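Local coordinates for protein fusarinine C esterase sidJ (Aspergillus fumigatus, PDB 6GUP) that hydrolyses the ester bonds of the fungal siderophore fusarinine C, giving fusarinine and releasing iron, and works as a homodimer of alpha/beta-hydrolase subunits, at residues T90-I93 with A94-L97; L213-L216 with A217-S220; L221-P224 with A225-L229; T297-S300 with R301-N304; A313-D316 with E317-I321. All coordinates share one frame; numbering follows the deposited sequence.

Overall arrangement
All five contacts are local, each within one continuous run of chain, and sample an alpha/beta-hydrolase. Contact 1 is two turns of helix 86-108 against the central sheet; its Ile93 lies near, without touching, the probable nucleophile elbow that carries Ser123. Contacts 2 and 3 share helix 216-222, their centres about 7 Å apart, and are tied by a probable hydrogen bond from Leu214 N to Leu229 O (2.8 Å). Ala225 of contact 3 lies near the presumed Ser123-His327-Asp286 triad. Contacts 4 and 5, centres about 10 Å apart, touch where helix 295-307 packs beside the loop leading to edge strand 320-322; contact 5 is about 38 Å from contact 2, centre to centre, across the molecule.

Contact 1. Residues T90-I93 with A94-L97; sequences TNEI and AQCL
Helix 86-108, one of the helices packed on the central sheet of the alpha/beta-hydrolase fold, presents here about two turns and its inner ridge, where Ile93 meets Leu97. Four successive i to i+4 backbone bonds run through them; that from Leu97 N to Ile93 O is 2.8 Å long, and that from Ala94 N to Thr90 O is 3.0 Å. On the buried side, Ile93 and Leu97 lie side by side and point the same way, with Ile93 CG2 3.9 Å from Leu97 CD1. A chi1 of -71° tilts CG1 of Ile93 back towards the start of the helix and leaves CG2, anti to the backbone N, as the branch that meets Leu97. Both side chains press on Tyr132 of helix 125-134, while Ile93 also touches Val42 and Leu119 of the sheet. On another flank, Gln95 OE1 approaches Glu92 CG at 3.9 Å. Both oxygens of the Glu92 carboxylate are hydrogen-bonded outside these residues, OE2 to Thr75 OG1. The chemistry therefore divides by side: branched apolar groups seal the helix against sheet and neighbouring helix, whereas the buried acid is satisfied beyond this part of the helix, which probably helps to offset the cost of burying its charge.

Contact 2. Residues L213-L216 with A217-S220; sequences LLPL and AMTS
Pro215 lays its ring alongside Met218, the two side chains pointing the same way, with Pro215 CG 3.8 Å from Met218 SD. The methionine chain is extended to the sulfur and then bends (chi3 77°), and it also packs on Val191 and Leu195 of helix 185-205. Leu214 adds a second apolar touch, its CB resting 3.8 Å from Thr219 CG2. Pro215 occupies the N-cap position of helix 216-222, and its carbonyl opens the helical bonding: Thr219 N reaches Pro215 O at 3.0 Å with a nearly straight N-H...O angle of 170°, while Met218 N makes a weak bond to the same oxygen. One residue on, Ser220 N donates to Leu216 O at 3.1 Å. Thr219 OG1 sits between its own backbone N and carbonyl carbon (chi1 55°), a rotation that turns the hydroxyl back towards the start of the helix. There a water bridges it to the preceding chain, lying 2.7 Å from Thr219 OG1 and donating to Leu214 O at 2.8 Å. Further out, Leu213 joins an antiparallel ladder with a strand of the second subunit and packs on Leu213 of that subunit.

Contact 3. Residues L221-P224 with A225-L229; sequences LVYP and AHTPL
Tyr223 O accepts a hydrogen bond from His226 N at 3.0 Å, closing the type I beta turn from Tyr223 to His226 that follows helix 216-222. The bond is bent, with an N-H...O angle of 132°, and the donor stands above the carbonyl plane instead of on a lone pair. Pro224 and Ala225 are the two central residues of the turn. The turn folds Ala225 back over the aromatic ring of Tyr223: its CB lies 3.8 Å from the ring centroid and 23° off the ring normal, a CH-pi contact over one face, displaced towards the rim. A chi1 of -162° swings the Tyr223 ring under the turn, where the methyl can reach it. Thr227 then meets the ring at its edge, with CG2 3.4 Å from Tyr223 CE2 near the ring plane, and its side chain runs beside that of the tyrosine. Its hydroxyl is used elsewhere, in a hydrogen bond with Ser80 OG. Leu229 crosses the tyrosine at about a right angle and approaches obliquely, CD1 coming to 3.8 Å from Tyr223 CD2. One residue of the turn and two of the loop after it thus pack round the ring, which also packs on Arg233 and Leu237 of helix 231-238. The loop lies in the neighbourhood of the presumed catalytic triad without Ala225 touching it. Beyond the methyl contact at the edge, Thr227 O also lies in the ring plane, 3.9 Å from Tyr223 CD2.

Contact 4. Residues T297-S300 with R301-N304; sequences TLLS and RWRN
Leu298 and Trp302, one helical turn apart on helix 295-307, set an isobutyl group over the face of an indole. The leucine axis runs aslant to that of the tryptophan. Leu298 CG stands 4.1 Å from the centroid of the six-membered ring and 27° off its normal, a CH-pi contact, while Leu298 CD1 lies 3.4 Å from Trp302 NE1. With CG turned opposite the backbone N (chi1 -173°), the leucine swings its branched end out over the indole. Leu298 O lies 3.3 Å above the indole plane on one face, displaced towards the rim, even as it accepts the backbone bond from Trp302 N. Leu299 touches the indole obliquely, its CD2 4.1 Å from Trp302 CE3. Phe265 stacks on this tryptophan and Phe282 of strand 278-283 meets it at a steep angle, placing the indole in an aromatic cluster beside helix 295-307, which with strands 278-283 and 320-322 forms a beta-alpha-beta unit. Along another flank, Thr297 CG2 comes to 3.9 Å from the CD of Arg301, whose guanidinium continues to Leu256 O. Thr297 O is met from the same face of its plane by Arg301 N at 3.0 Å and by Ser300 OG at 2.7 Å, though that hydroxyl has one proton to share between Thr297 O and Asp296 O. The chemistry is thus split across the helix: carbon and pi surfaces fasten its inner side to the sheet, whereas on the outer side a serine hydroxyl returns to the backbone as a second, shared donor.

Contact 5. Residues A313-D316 with E317-I321; sequences AIWD and ENSGI
The indole of Trp315 carries Ser319 OG over one face, 3.4 Å above the plane and displaced towards the rim, while a water lies in plane at its edge. That water accepts from Trp315 NE1 at 2.9 Å and donates to Ser319 O, bridging the ring to the backbone of the residue above it. Ser319 CB also nears the indole, obliquely, at 3.5 Å from Trp315 NE1. The Trp315 torsion (chi1 -176°) brings the ring beside the serine, and the indole also packs on Arg303 and Thr306 of helix 295-307. The second flat group, the Asp316 carboxylate, is approached from above its plane: Asn318 N donates to Asp316 OD1 at 3.1 Å, with an N-H...O angle of 151°. Asp316 O is held by two donors of one residue. Ser319 OG reaches it at 2.7 Å in the carbonyl plane, on a lone pair, whereas Ser319 N comes at 2.9 Å from above that plane. The serine hydroxyl is bonded in addition to Val280 N, so it links the turn to the neighbouring strand 278-283. Another water spans the start of the turn, donating to Trp315 O and accepting from Glu317 N at 2.7 Å. The backbone bond from Ser319 to Asp316 closes a type I beta turn, and the aspartate bond to the amide two residues ahead is that of an Asx turn; the pair forms a tight bend leading directly into strand 320-322, the edge strand of the alpha/beta-hydrolase sheet in this chain.

Contact 1. Residues T90-I93 with A94-L97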
loop_
_atom_site.group_PDB
_atom_site.type_symbol
_atom_site.label_atom_id
_atom_site.label_comp_id
_atom_site.label_asym_id
_atom_site.label_seq_id
_atom_site.Cartn_x
_atom_site.Cartn_y
_atom_site.Cartn_z
ATOM N N THR A 90 3.571 -6.042 -13.900
ATOM C CA THR A 90 3.455 -5.639 -15.291
ATOM C C THR A 90 1.997 -5.522 -15.772
ATOM O O THR A 90 1.657 -4.570 -16.481
ATOM C CB THR A 90 4.271 -6.615 -16.168
ATOM O OG1 THR A 90 5.668 -6.355 -15.979
ATOM C CG2 THR A 90 3.953 -6.460 -17.603
ATOM N N ASN A 91 1.153 -6.480 -15.391
ATOM C CA ASN A 91 -0.276 -6.447 -15.746
ATOM C C ASN A 91 -0.989 -5.241 -15.136
ATOM O O ASN A 91 -1.822 -4.611 -15.789
ATOM C CB ASN A 91 -0.994 -7.723 -15.282
ATOM C CG ASN A 91 -0.525 -8.970 -16.012
ATOM O OD1 ASN A 91 -0.326 -10.016 -15.395
ATOM N ND2 ASN A 91 -0.361 -8.872 -17.328
ATOM N N GLU A 92 -0.657 -4.939 -13.885
ATOM C CA GLU A 92 -1.271 -3.829 -13.155
ATOM C C GLU A 92 -0.783 -2.464 -13.644
ATOM O O GLU A 92 -1.557 -1.508 -13.668
ATOM C CB GLU A 92 -1.044 -3.997 -11.652
ATOM C CG GLU A 92 -1.834 -5.174 -11.090
ATOM C CD GLU A 92 -1.390 -5.629 -9.714
ATOM O OE1 GLU A 92 -0.423 -5.070 -9.153
ATOM O OE2 GLU A 92 -2.022 -6.566 -9.186
ATOM N N ILE A 93 0.488 -2.380 -14.038
ATOM C CA ILE A 93 1.016 -1.186 -14.712
ATOM C C ILE A 93 0.250 -0.948 -16.017
ATOM O O ILE A 93 -0.180 0.172 -16.290
ATOM C CB ILE A 93 2.541 -1.292 -14.972
ATOM C CG1 ILE A 93 3.305 -1.172 -13.648
ATOM C CG2 ILE A 93 3.016 -0.205 -15.936
ATOM C CD1 ILE A 93 4.742 -1.649 -13.701
ATOM N N ALA A 94 0.073 -2.010 -16.803
ATOM C CA ALA A 94 -0.688 -1.943 -18.058
ATOM C C ALA A 94 -2.131 -1.473 -17.846
ATOM O O ALA A 94 -2.649 -0.677 -18.635
ATOM C CB ALA A 94 -0.673 -3.294 -18.761
ATOM N N GLN A 95 -2.767 -1.968 -16.782
ATOM C CA GLN A 95 -4.108 -1.509 -16.385
ATOM C C GLN A 95 -4.121 -0.034 -15.983
ATOM O O GLN A 95 -5.044 0.698 -16.343
ATOM C CB GLN A 95 -4.668 -2.364 -15.241
ATOM C CG GLN A 95 -5.168 -3.728 -15.686
ATOM C CD GLN A 95 -5.613 -4.601 -14.526
ATOM O OE1 GLN A 95 -4.882 -4.779 -13.549
ATOM N NE2 GLN A 95 -6.814 -5.160 -14.631
ATOM N N CYS A 96 -3.098 0.390 -15.239
ATOM C CA CYS A 96 -2.954 1.793 -14.838
ATOM C C CYS A 96 -2.726 2.714 -16.038
ATOM O O CYS A 96 -3.297 3.804 -16.101
ATOM C CB CYS A 96 -1.810 1.959 -13.837
ATOM S SG CYS A 96 -1.768 3.584 -13.049
ATOM N N LEU A 97 -1.890 2.273 -16.979
ATOM C CA LEU A 97 -1.638 3.019 -18.216
ATOM C C LEU A 97 -2.893 3.167 -19.072
ATOM O O LEU A 97 -3.133 4.239 -19.631
ATOM C CB LEU A 97 -0.536 2.353 -19.042
ATOM C CG LEU A 97 0.880 2.382 -18.462
ATOM C CD1 LEU A 97 1.795 1.493 -19.282
ATOM C CD2 LEU A 97 1.423 3.793 -18.426
#

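Contact 2. Residues L213-L216 with A217-S220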
loop_
_atom_site.group_PDB
_atom_site.type_symbol
_atom_site.label_atom_id
_atom_site.label_comp_id
_atom_site.label_asym_id
_atom_site.label_seq_id
_atom_site.Cartn_x
_atom_site.Cartn_y
_atom_site.Cartn_z
ATOM N N LEU A 213 8.017 -16.539 6.137
ATOM C CA LEU A 213 8.573 -15.193 6.254
ATOM C C LEU A 213 9.745 -15.226 7.222
ATOM O O LEU A 213 9.595 -15.664 8.366
ATOM C CB LEU A 213 7.521 -14.196 6.744
ATOM C CG LEU A 213 6.219 -14.086 5.947
ATOM C CD1 LEU A 213 5.355 -12.997 6.561
ATOM C CD2 LEU A 213 6.459 -13.810 4.468
ATOM N N LEU A 214 10.906 -14.770 6.759
ATOM C CA LEU A 214 12.108 -14.740 7.584
ATOM C C LEU A 214 12.040 -13.537 8.527
ATOM O O LEU A 214 11.352 -12.559 8.220
ATOM C CB LEU A 214 13.365 -14.679 6.711
ATOM C CG LEU A 214 13.535 -15.841 5.722
ATOM C CD1 LEU A 214 14.645 -15.545 4.726
ATOM C CD2 LEU A 214 13.803 -17.152 6.446
ATOM N N PRO A 215 12.742 -13.602 9.679
ATOM C CA PRO A 215 12.641 -12.520 10.666
ATOM C C PRO A 215 13.151 -11.182 10.137
ATOM O O PRO A 215 14.229 -11.123 9.540
ATOM C CB PRO A 215 13.520 -13.006 11.831
ATOM C CG PRO A 215 13.718 -14.461 11.605
ATOM C CD PRO A 215 13.680 -14.648 10.122
ATOM N N LEU A 216 12.367 -10.131 10.360
ATOM C CA LEU A 216 12.715 -8.780 9.914
ATOM C C LEU A 216 13.975 -8.279 10.632
ATOM O O LEU A 216 14.811 -7.610 10.022
ATOM C CB LEU A 216 11.528 -7.822 10.131
ATOM C CG LEU A 216 11.395 -6.520 9.327
ATOM C CD1 LEU A 216 12.448 -5.496 9.713
ATOM C CD2 LEU A 216 11.391 -6.752 7.821
ATOM N N ALA A 217 14.108 -8.624 11.915
ATOM C CA ALA A 217 15.316 -8.323 12.698
ATOM C C ALA A 217 16.597 -8.758 11.983
ATOM O O ALA A 217 17.569 -8.008 11.944
ATOM C CB ALA A 217 15.240 -8.986 14.067
ATOM N N MET A 218 16.573 -9.965 11.418
ATOM C CA MET A 218 17.726 -10.544 10.718
ATOM C C MET A 218 17.909 -10.022 9.289
ATOM O O MET A 218 19.014 -9.626 8.920
ATOM C CB MET A 218 17.612 -12.073 10.702
ATOM C CG MET A 218 17.677 -12.699 12.087
ATOM S SD MET A 218 17.452 -14.488 12.083
ATOM C CE MET A 218 19.054 -15.046 11.517
ATOM N N THR A 219 16.838 -10.029 8.490
ATOM C CA THR A 219 16.925 -9.671 7.061
ATOM C C THR A 219 17.334 -8.217 6.807
ATOM O O THR A 219 18.075 -7.939 5.864
ATOM C CB THR A 219 15.602 -9.931 6.305
ATOM O OG1 THR A 219 14.527 -9.241 6.952
ATOM C CG2 THR A 219 15.293 -11.423 6.239
ATOM N N SER A 220 16.852 -7.303 7.647
ATOM C CA SER A 220 17.177 -5.873 7.519
ATOM C C SER A 220 18.644 -5.519 7.784
ATOM O O SER A 220 19.107 -4.461 7.351
ATOM C CB SER A 220 16.271 -5.033 8.420
ATOM O OG SER A 220 14.975 -4.979 7.862
HETATM O O HOH W 1 12.021 -10.315 6.699
#

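Contact 3. Residues L221-P224 with A225-L229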
loop_
_atom_site.group_PDB
_atom_site.type_symbol
_atom_site.label_atom_id
_atom_site.label_comp_id
_atom_site.label_asym_id
_atom_site.label_seq_id
_atom_site.Cartn_x
_atom_site.Cartn_y
_atom_site.Cartn_z
ATOM N N LEU A 221 19.363 -6.391 8.492
ATOM C CA LEU A 221 20.811 -6.236 8.674
ATOM C C LEU A 221 21.583 -6.436 7.376
ATOM O O LEU A 221 22.637 -5.824 7.184
ATOM C CB LEU A 221 21.344 -7.223 9.715
ATOM C CG LEU A 221 20.759 -7.150 11.126
ATOM C CD1 LEU A 221 21.555 -8.049 12.058
ATOM C CD2 LEU A 221 20.718 -5.724 11.656
ATOM N N VAL A 222 21.070 -7.306 6.508
ATOM C CA VAL A 222 21.714 -7.611 5.228
ATOM C C VAL A 222 21.021 -6.995 4.010
ATOM O O VAL A 222 21.650 -6.879 2.957
ATOM C CB VAL A 222 21.895 -9.142 5.031
ATOM C CG1 VAL A 222 20.564 -9.872 4.844
ATOM C CG2 VAL A 222 22.837 -9.426 3.867
ATOM N N TYR A 223 19.751 -6.600 4.141
ATOM C CA TYR A 223 18.986 -6.110 2.999
ATOM C C TYR A 223 18.751 -4.588 3.054
ATOM O O TYR A 223 17.948 -4.117 3.862
ATOM C CB TYR A 223 17.668 -6.883 2.869
ATOM C CG TYR A 223 17.003 -6.780 1.505
ATOM C CD1 TYR A 223 17.754 -6.753 0.317
ATOM C CD2 TYR A 223 15.617 -6.740 1.394
ATOM C CE1 TYR A 223 17.140 -6.666 -0.921
ATOM C CE2 TYR A 223 15.001 -6.661 0.154
ATOM C CZ TYR A 223 15.762 -6.619 -0.997
ATOM O OH TYR A 223 15.145 -6.538 -2.223
ATOM N N PRO A 224 19.471 -3.817 2.200
ATOM C CA PRO A 224 19.357 -2.352 2.079
ATOM C C PRO A 224 17.942 -1.822 1.855
ATOM O O PRO A 224 17.596 -0.765 2.389
ATOM C CB PRO A 224 20.211 -2.037 0.848
ATOM C CG PRO A 224 21.231 -3.108 0.817
ATOM C CD PRO A 224 20.558 -4.335 1.344
ATOM N N ALA A 225 17.150 -2.539 1.059
ATOM C CA ALA A 225 15.747 -2.179 0.821
ATOM C C ALA A 225 14.905 -2.188 2.103
ATOM O O ALA A 225 13.946 -1.422 2.211
ATOM C CB ALA A 225 15.131 -3.100 -0.221
ATOM N N HIS A 226 15.266 -3.056 3.054
ATOM C CA HIS A 226 14.642 -3.108 4.386
ATOM C C HIS A 226 13.145 -3.455 4.303
ATOM O O HIS A 226 12.320 -2.916 5.047
ATOM C CB HIS A 226 14.874 -1.783 5.134
ATOM C CG HIS A 226 14.755 -1.887 6.624
ATOM N ND1 HIS A 226 13.644 -2.411 7.252
ATOM C CD2 HIS A 226 15.597 -1.503 7.613
ATOM C CE1 HIS A 226 13.814 -2.356 8.561
ATOM N NE2 HIS A 226 14.992 -1.812 8.806
ATOM N N THR A 227 12.815 -4.365 3.389
ATOM C CA THR A 227 11.444 -4.850 3.203
ATOM C C THR A 227 11.413 -6.305 3.689
ATOM O O THR A 227 12.447 -6.982 3.648
ATOM C CB THR A 227 10.973 -4.698 1.726
ATOM O OG1 THR A 227 9.632 -5.172 1.577
ATOM C CG2 THR A 227 11.860 -5.446 0.751
ATOM N N PRO A 228 10.247 -6.791 4.175
ATOM C CA PRO A 228 10.162 -8.188 4.624
ATOM C C PRO A 228 10.475 -9.191 3.514
ATOM O O PRO A 228 10.272 -8.885 2.336
ATOM C CB PRO A 228 8.701 -8.325 5.077
ATOM C CG PRO A 228 7.984 -7.212 4.394
ATOM C CD PRO A 228 8.973 -6.091 4.420
ATOM N N LEU A 229 10.966 -10.367 3.896
ATOM C CA LEU A 229 11.399 -11.377 2.932
ATOM C C LEU A 229 10.883 -12.766 3.278
ATOM O O LEU A 229 11.072 -13.248 4.398
ATOM C CB LEU A 229 12.929 -11.410 2.848
ATOM C CG LEU A 229 13.628 -10.204 2.210
ATOM C CD1 LEU A 229 15.135 -10.335 2.360
ATOM C CD2 LEU A 229 13.262 -10.053 0.739
#

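Contact 4. Residues T297-S300 with R301-N304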
loop_
_atom_site.group_PDB
_atom_site.type_symbol
_atom_site.label_atom_id
_atom_site.label_comp_id
_atom_site.label_asym_id
_atom_site.label_seq_id
_atom_site.Cartn_x
_atom_site.Cartn_y
_atom_site.Cartn_z
ATOM N N THR A 297 31.300 0.501 -18.116
ATOM C CA THR A 297 31.226 -0.764 -18.853
ATOM C C THR A 297 29.804 -1.324 -18.816
ATOM O O THR A 297 29.295 -1.777 -19.837
ATOM C CB THR A 297 32.210 -1.813 -18.288
ATOM O OG1 THR A 297 33.539 -1.277 -18.300
ATOM C CG2 THR A 297 32.193 -3.108 -19.113
ATOM N N LEU A 298 29.171 -1.273 -17.645
ATOM C CA LEU A 298 27.814 -1.796 -17.466
ATOM C C LEU A 298 26.787 -1.089 -18.360
ATOM O O LEU A 298 25.964 -1.754 -18.993
ATOM C CB LEU A 298 27.391 -1.710 -15.993
ATOM C CG LEU A 298 26.061 -2.354 -15.584
ATOM C CD1 LEU A 298 26.011 -3.819 -15.986
ATOM C CD2 LEU A 298 25.850 -2.205 -14.086
ATOM N N LEU A 299 26.849 0.243 -18.422
ATOM C CA LEU A 299 25.946 1.029 -19.287
ATOM C C LEU A 299 26.161 0.770 -20.781
ATOM O O LEU A 299 25.189 0.683 -21.534
ATOM C CB LEU A 299 26.062 2.541 -19.013
ATOM C CG LEU A 299 25.398 3.120 -17.758
ATOM C CD1 LEU A 299 25.585 4.630 -17.715
ATOM C CD2 LEU A 299 23.916 2.775 -17.673
ATOM N N SER A 300 27.422 0.660 -21.202
ATOM C CA SER A 300 27.751 0.384 -22.607
ATOM C C SER A 300 27.293 -1.009 -23.044
ATOM O O SER A 300 26.841 -1.187 -24.175
ATOM C CB SER A 300 29.253 0.549 -22.864
ATOM O OG SER A 300 30.018 -0.295 -22.023
ATOM N N ARG A 301 27.409 -1.987 -22.146
ATOM C CA ARG A 301 26.910 -3.342 -22.405
ATOM C C ARG A 301 25.378 -3.393 -22.490
ATOM O O ARG A 301 24.830 -4.125 -23.317
ATOM C CB ARG A 301 27.433 -4.325 -21.354
ATOM C CG ARG A 301 28.933 -4.559 -21.458
ATOM C CD ARG A 301 29.420 -5.576 -20.445
ATOM N NE ARG A 301 28.956 -6.918 -20.804
ATOM C CZ ARG A 301 28.272 -7.762 -20.024
ATOM N NH1 ARG A 301 27.949 -7.470 -18.760
ATOM N NH2 ARG A 301 27.918 -8.946 -20.522
ATOM N N TRP A 302 24.696 -2.613 -21.649
ATOM C CA TRP A 302 23.237 -2.463 -21.753
ATOM C C TRP A 302 22.844 -1.727 -23.034
ATOM O O TRP A 302 21.879 -2.116 -23.695
ATOM C CB TRP A 302 22.651 -1.732 -20.539
ATOM C CG TRP A 302 22.741 -2.482 -19.234
ATOM C CD1 TRP A 302 23.146 -3.777 -19.042
ATOM C CD2 TRP A 302 22.382 -1.981 -17.942
ATOM N NE1 TRP A 302 23.078 -4.102 -17.709
ATOM C CE2 TRP A 302 22.610 -3.020 -17.011
ATOM C CE3 TRP A 302 21.897 -0.751 -17.478
ATOM C CZ2 TRP A 302 22.370 -2.865 -15.641
ATOM C CZ3 TRP A 302 21.658 -0.598 -16.115
ATOM C CH2 TRP A 302 21.894 -1.653 -15.213
ATOM N N ARG A 303 23.588 -0.674 -23.377
ATOM C CA ARG A 303 23.372 0.056 -24.632
ATOM C C ARG A 303 23.500 -0.866 -25.842
ATOM O O ARG A 303 22.609 -0.903 -26.694
ATOM C CB ARG A 303 24.348 1.237 -24.770
ATOM C CG ARG A 303 24.294 1.916 -26.133
ATOM C CD ARG A 303 25.035 3.239 -26.186
ATOM N NE ARG A 303 24.863 3.865 -27.499
ATOM C CZ ARG A 303 25.225 5.108 -27.823
ATOM N NH1 ARG A 303 25.798 5.919 -26.933
ATOM N NH2 ARG A 303 25.006 5.549 -29.061
ATOM N N ASN A 304 24.608 -1.600 -25.905
ATOM C CA ASN A 304 24.886 -2.508 -27.025
ATOM C C ASN A 304 23.896 -3.675 -27.112
ATOM O O ASN A 304 23.560 -4.118 -28.213
ATOM C CB ASN A 304 26.328 -3.032 -26.956
ATOM C CG ASN A 304 27.362 -1.956 -27.259
ATOM O OD1 ASN A 304 27.187 -1.144 -28.170
ATOM N ND2 ASN A 304 28.453 -1.954 -26.500
#

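Contact 5. Residues A313-D316 with E317-I321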
loop_
_atom_site.group_PDB
_atom_site.type_symbol
_atom_site.label_atom_id
_atom_site.label_comp_id
_atom_site.label_asym_id
_atom_site.label_seq_id
_atom_site.Cartn_x
_atom_site.Cartn_y
_atom_site.Cartn_z
ATOM N N ALA A 313 18.577 2.285 -32.584
ATOM C CA ALA A 313 18.908 3.479 -31.800
ATOM C C ALA A 313 17.854 3.703 -30.712
ATOM O O ALA A 313 17.315 4.803 -30.561
ATOM C CB ALA A 313 19.020 4.692 -32.715
ATOM N N ILE A 314 17.578 2.644 -29.953
ATOM C CA ILE A 314 16.575 2.672 -28.885
ATOM C C ILE A 314 17.147 3.325 -27.626
ATOM O O ILE A 314 16.489 4.152 -27.002
ATOM C CB ILE A 314 16.052 1.249 -28.573
ATOM C CG1 ILE A 314 15.317 0.692 -29.798
ATOM C CG2 ILE A 314 15.123 1.255 -27.356
ATOM C CD1 ILE A 314 15.089 -0.801 -29.769
ATOM N N TRP A 315 18.362 2.932 -27.255
ATOM C CA TRP A 315 19.058 3.499 -26.098
ATOM C C TRP A 315 19.214 5.013 -26.238
ATOM O O TRP A 315 19.623 5.504 -27.293
ATOM C CB TRP A 315 20.434 2.847 -25.952
ATOM C CG TRP A 315 21.212 3.279 -24.750
ATOM C CD1 TRP A 315 22.087 4.320 -24.673
ATOM C CD2 TRP A 315 21.196 2.671 -23.455
ATOM N NE1 TRP A 315 22.616 4.405 -23.410
ATOM C CE2 TRP A 315 22.088 3.403 -22.640
ATOM C CE3 TRP A 315 20.515 1.575 -22.904
ATOM C CZ2 TRP A 315 22.317 3.077 -21.298
ATOM C CZ3 TRP A 315 20.743 1.251 -21.567
ATOM C CH2 TRP A 315 21.639 2.000 -20.781
ATOM N N ASP A 316 18.874 5.742 -25.177
ATOM C CA ASP A 316 19.065 7.185 -25.143
ATOM C C ASP A 316 20.530 7.455 -24.837
ATOM O O ASP A 316 21.017 7.081 -23.767
ATOM C CB ASP A 316 18.168 7.843 -24.084
ATOM C CG ASP A 316 17.948 9.328 -24.341
ATOM O OD1 ASP A 316 18.871 10.010 -24.835
ATOM O OD2 ASP A 316 16.840 9.818 -24.050
ATOM N N GLU A 317 21.226 8.111 -25.768
ATOM C CA GLU A 317 22.633 8.490 -25.572
ATOM C C GLU A 317 22.840 9.394 -24.347
ATOM O O GLU A 317 23.911 9.377 -23.742
ATOM C CB GLU A 317 23.213 9.152 -26.834
ATOM C CG GLU A 317 22.678 10.545 -27.158
ATOM C CD GLU A 317 23.413 11.211 -28.309
ATOM O OE1 GLU A 317 23.325 12.453 -28.423
ATOM O OE2 GLU A 317 24.081 10.508 -29.098
ATOM N N ASN A 318 21.809 10.162 -23.987
ATOM C CA ASN A 318 21.817 10.985 -22.768
ATOM C C ASN A 318 21.757 10.196 -21.446
ATOM O O ASN A 318 21.792 10.803 -20.374
ATOM C CB ASN A 318 20.680 12.023 -22.812
ATOM C CG ASN A 318 20.903 13.094 -23.869
ATOM O OD1 ASN A 318 22.031 13.527 -24.110
ATOM N ND2 ASN A 318 19.820 13.536 -24.499
ATOM N N SER A 319 21.648 8.868 -21.513
ATOM C CA SER A 319 21.887 8.003 -20.357
ATOM C C SER A 319 23.306 8.189 -19.836
ATOM O O SER A 319 24.233 8.457 -20.607
ATOM C CB SER A 319 21.709 6.532 -20.734
ATOM O OG SER A 319 20.415 6.283 -21.246
ATOM N N GLY A 320 23.473 8.037 -18.529
ATOM C CA GLY A 320 24.777 8.224 -17.916
ATOM C C GLY A 320 24.779 8.058 -16.414
ATOM O O GLY A 320 23.862 7.467 -15.836
ATOM N N ILE A 321 25.822 8.601 -15.795
ATOM C CA ILE A 321 26.100 8.420 -14.379
ATOM C C ILE A 321 26.079 9.802 -13.728
ATOM O O ILE A 321 26.978 10.610 -13.963
ATOM C CB ILE A 321 27.467 7.717 -14.190
ATOM C CG1 ILE A 321 27.446 6.336 -14.865
ATOM C CG2 ILE A 321 27.806 7.563 -12.713
ATOM C CD1 ILE A 321 28.795 5.660 -14.967
HETATM O O HOH W 2 20.123 8.557 -28.240
HETATM O O HOH W 3 24.834 5.872 -22.336
#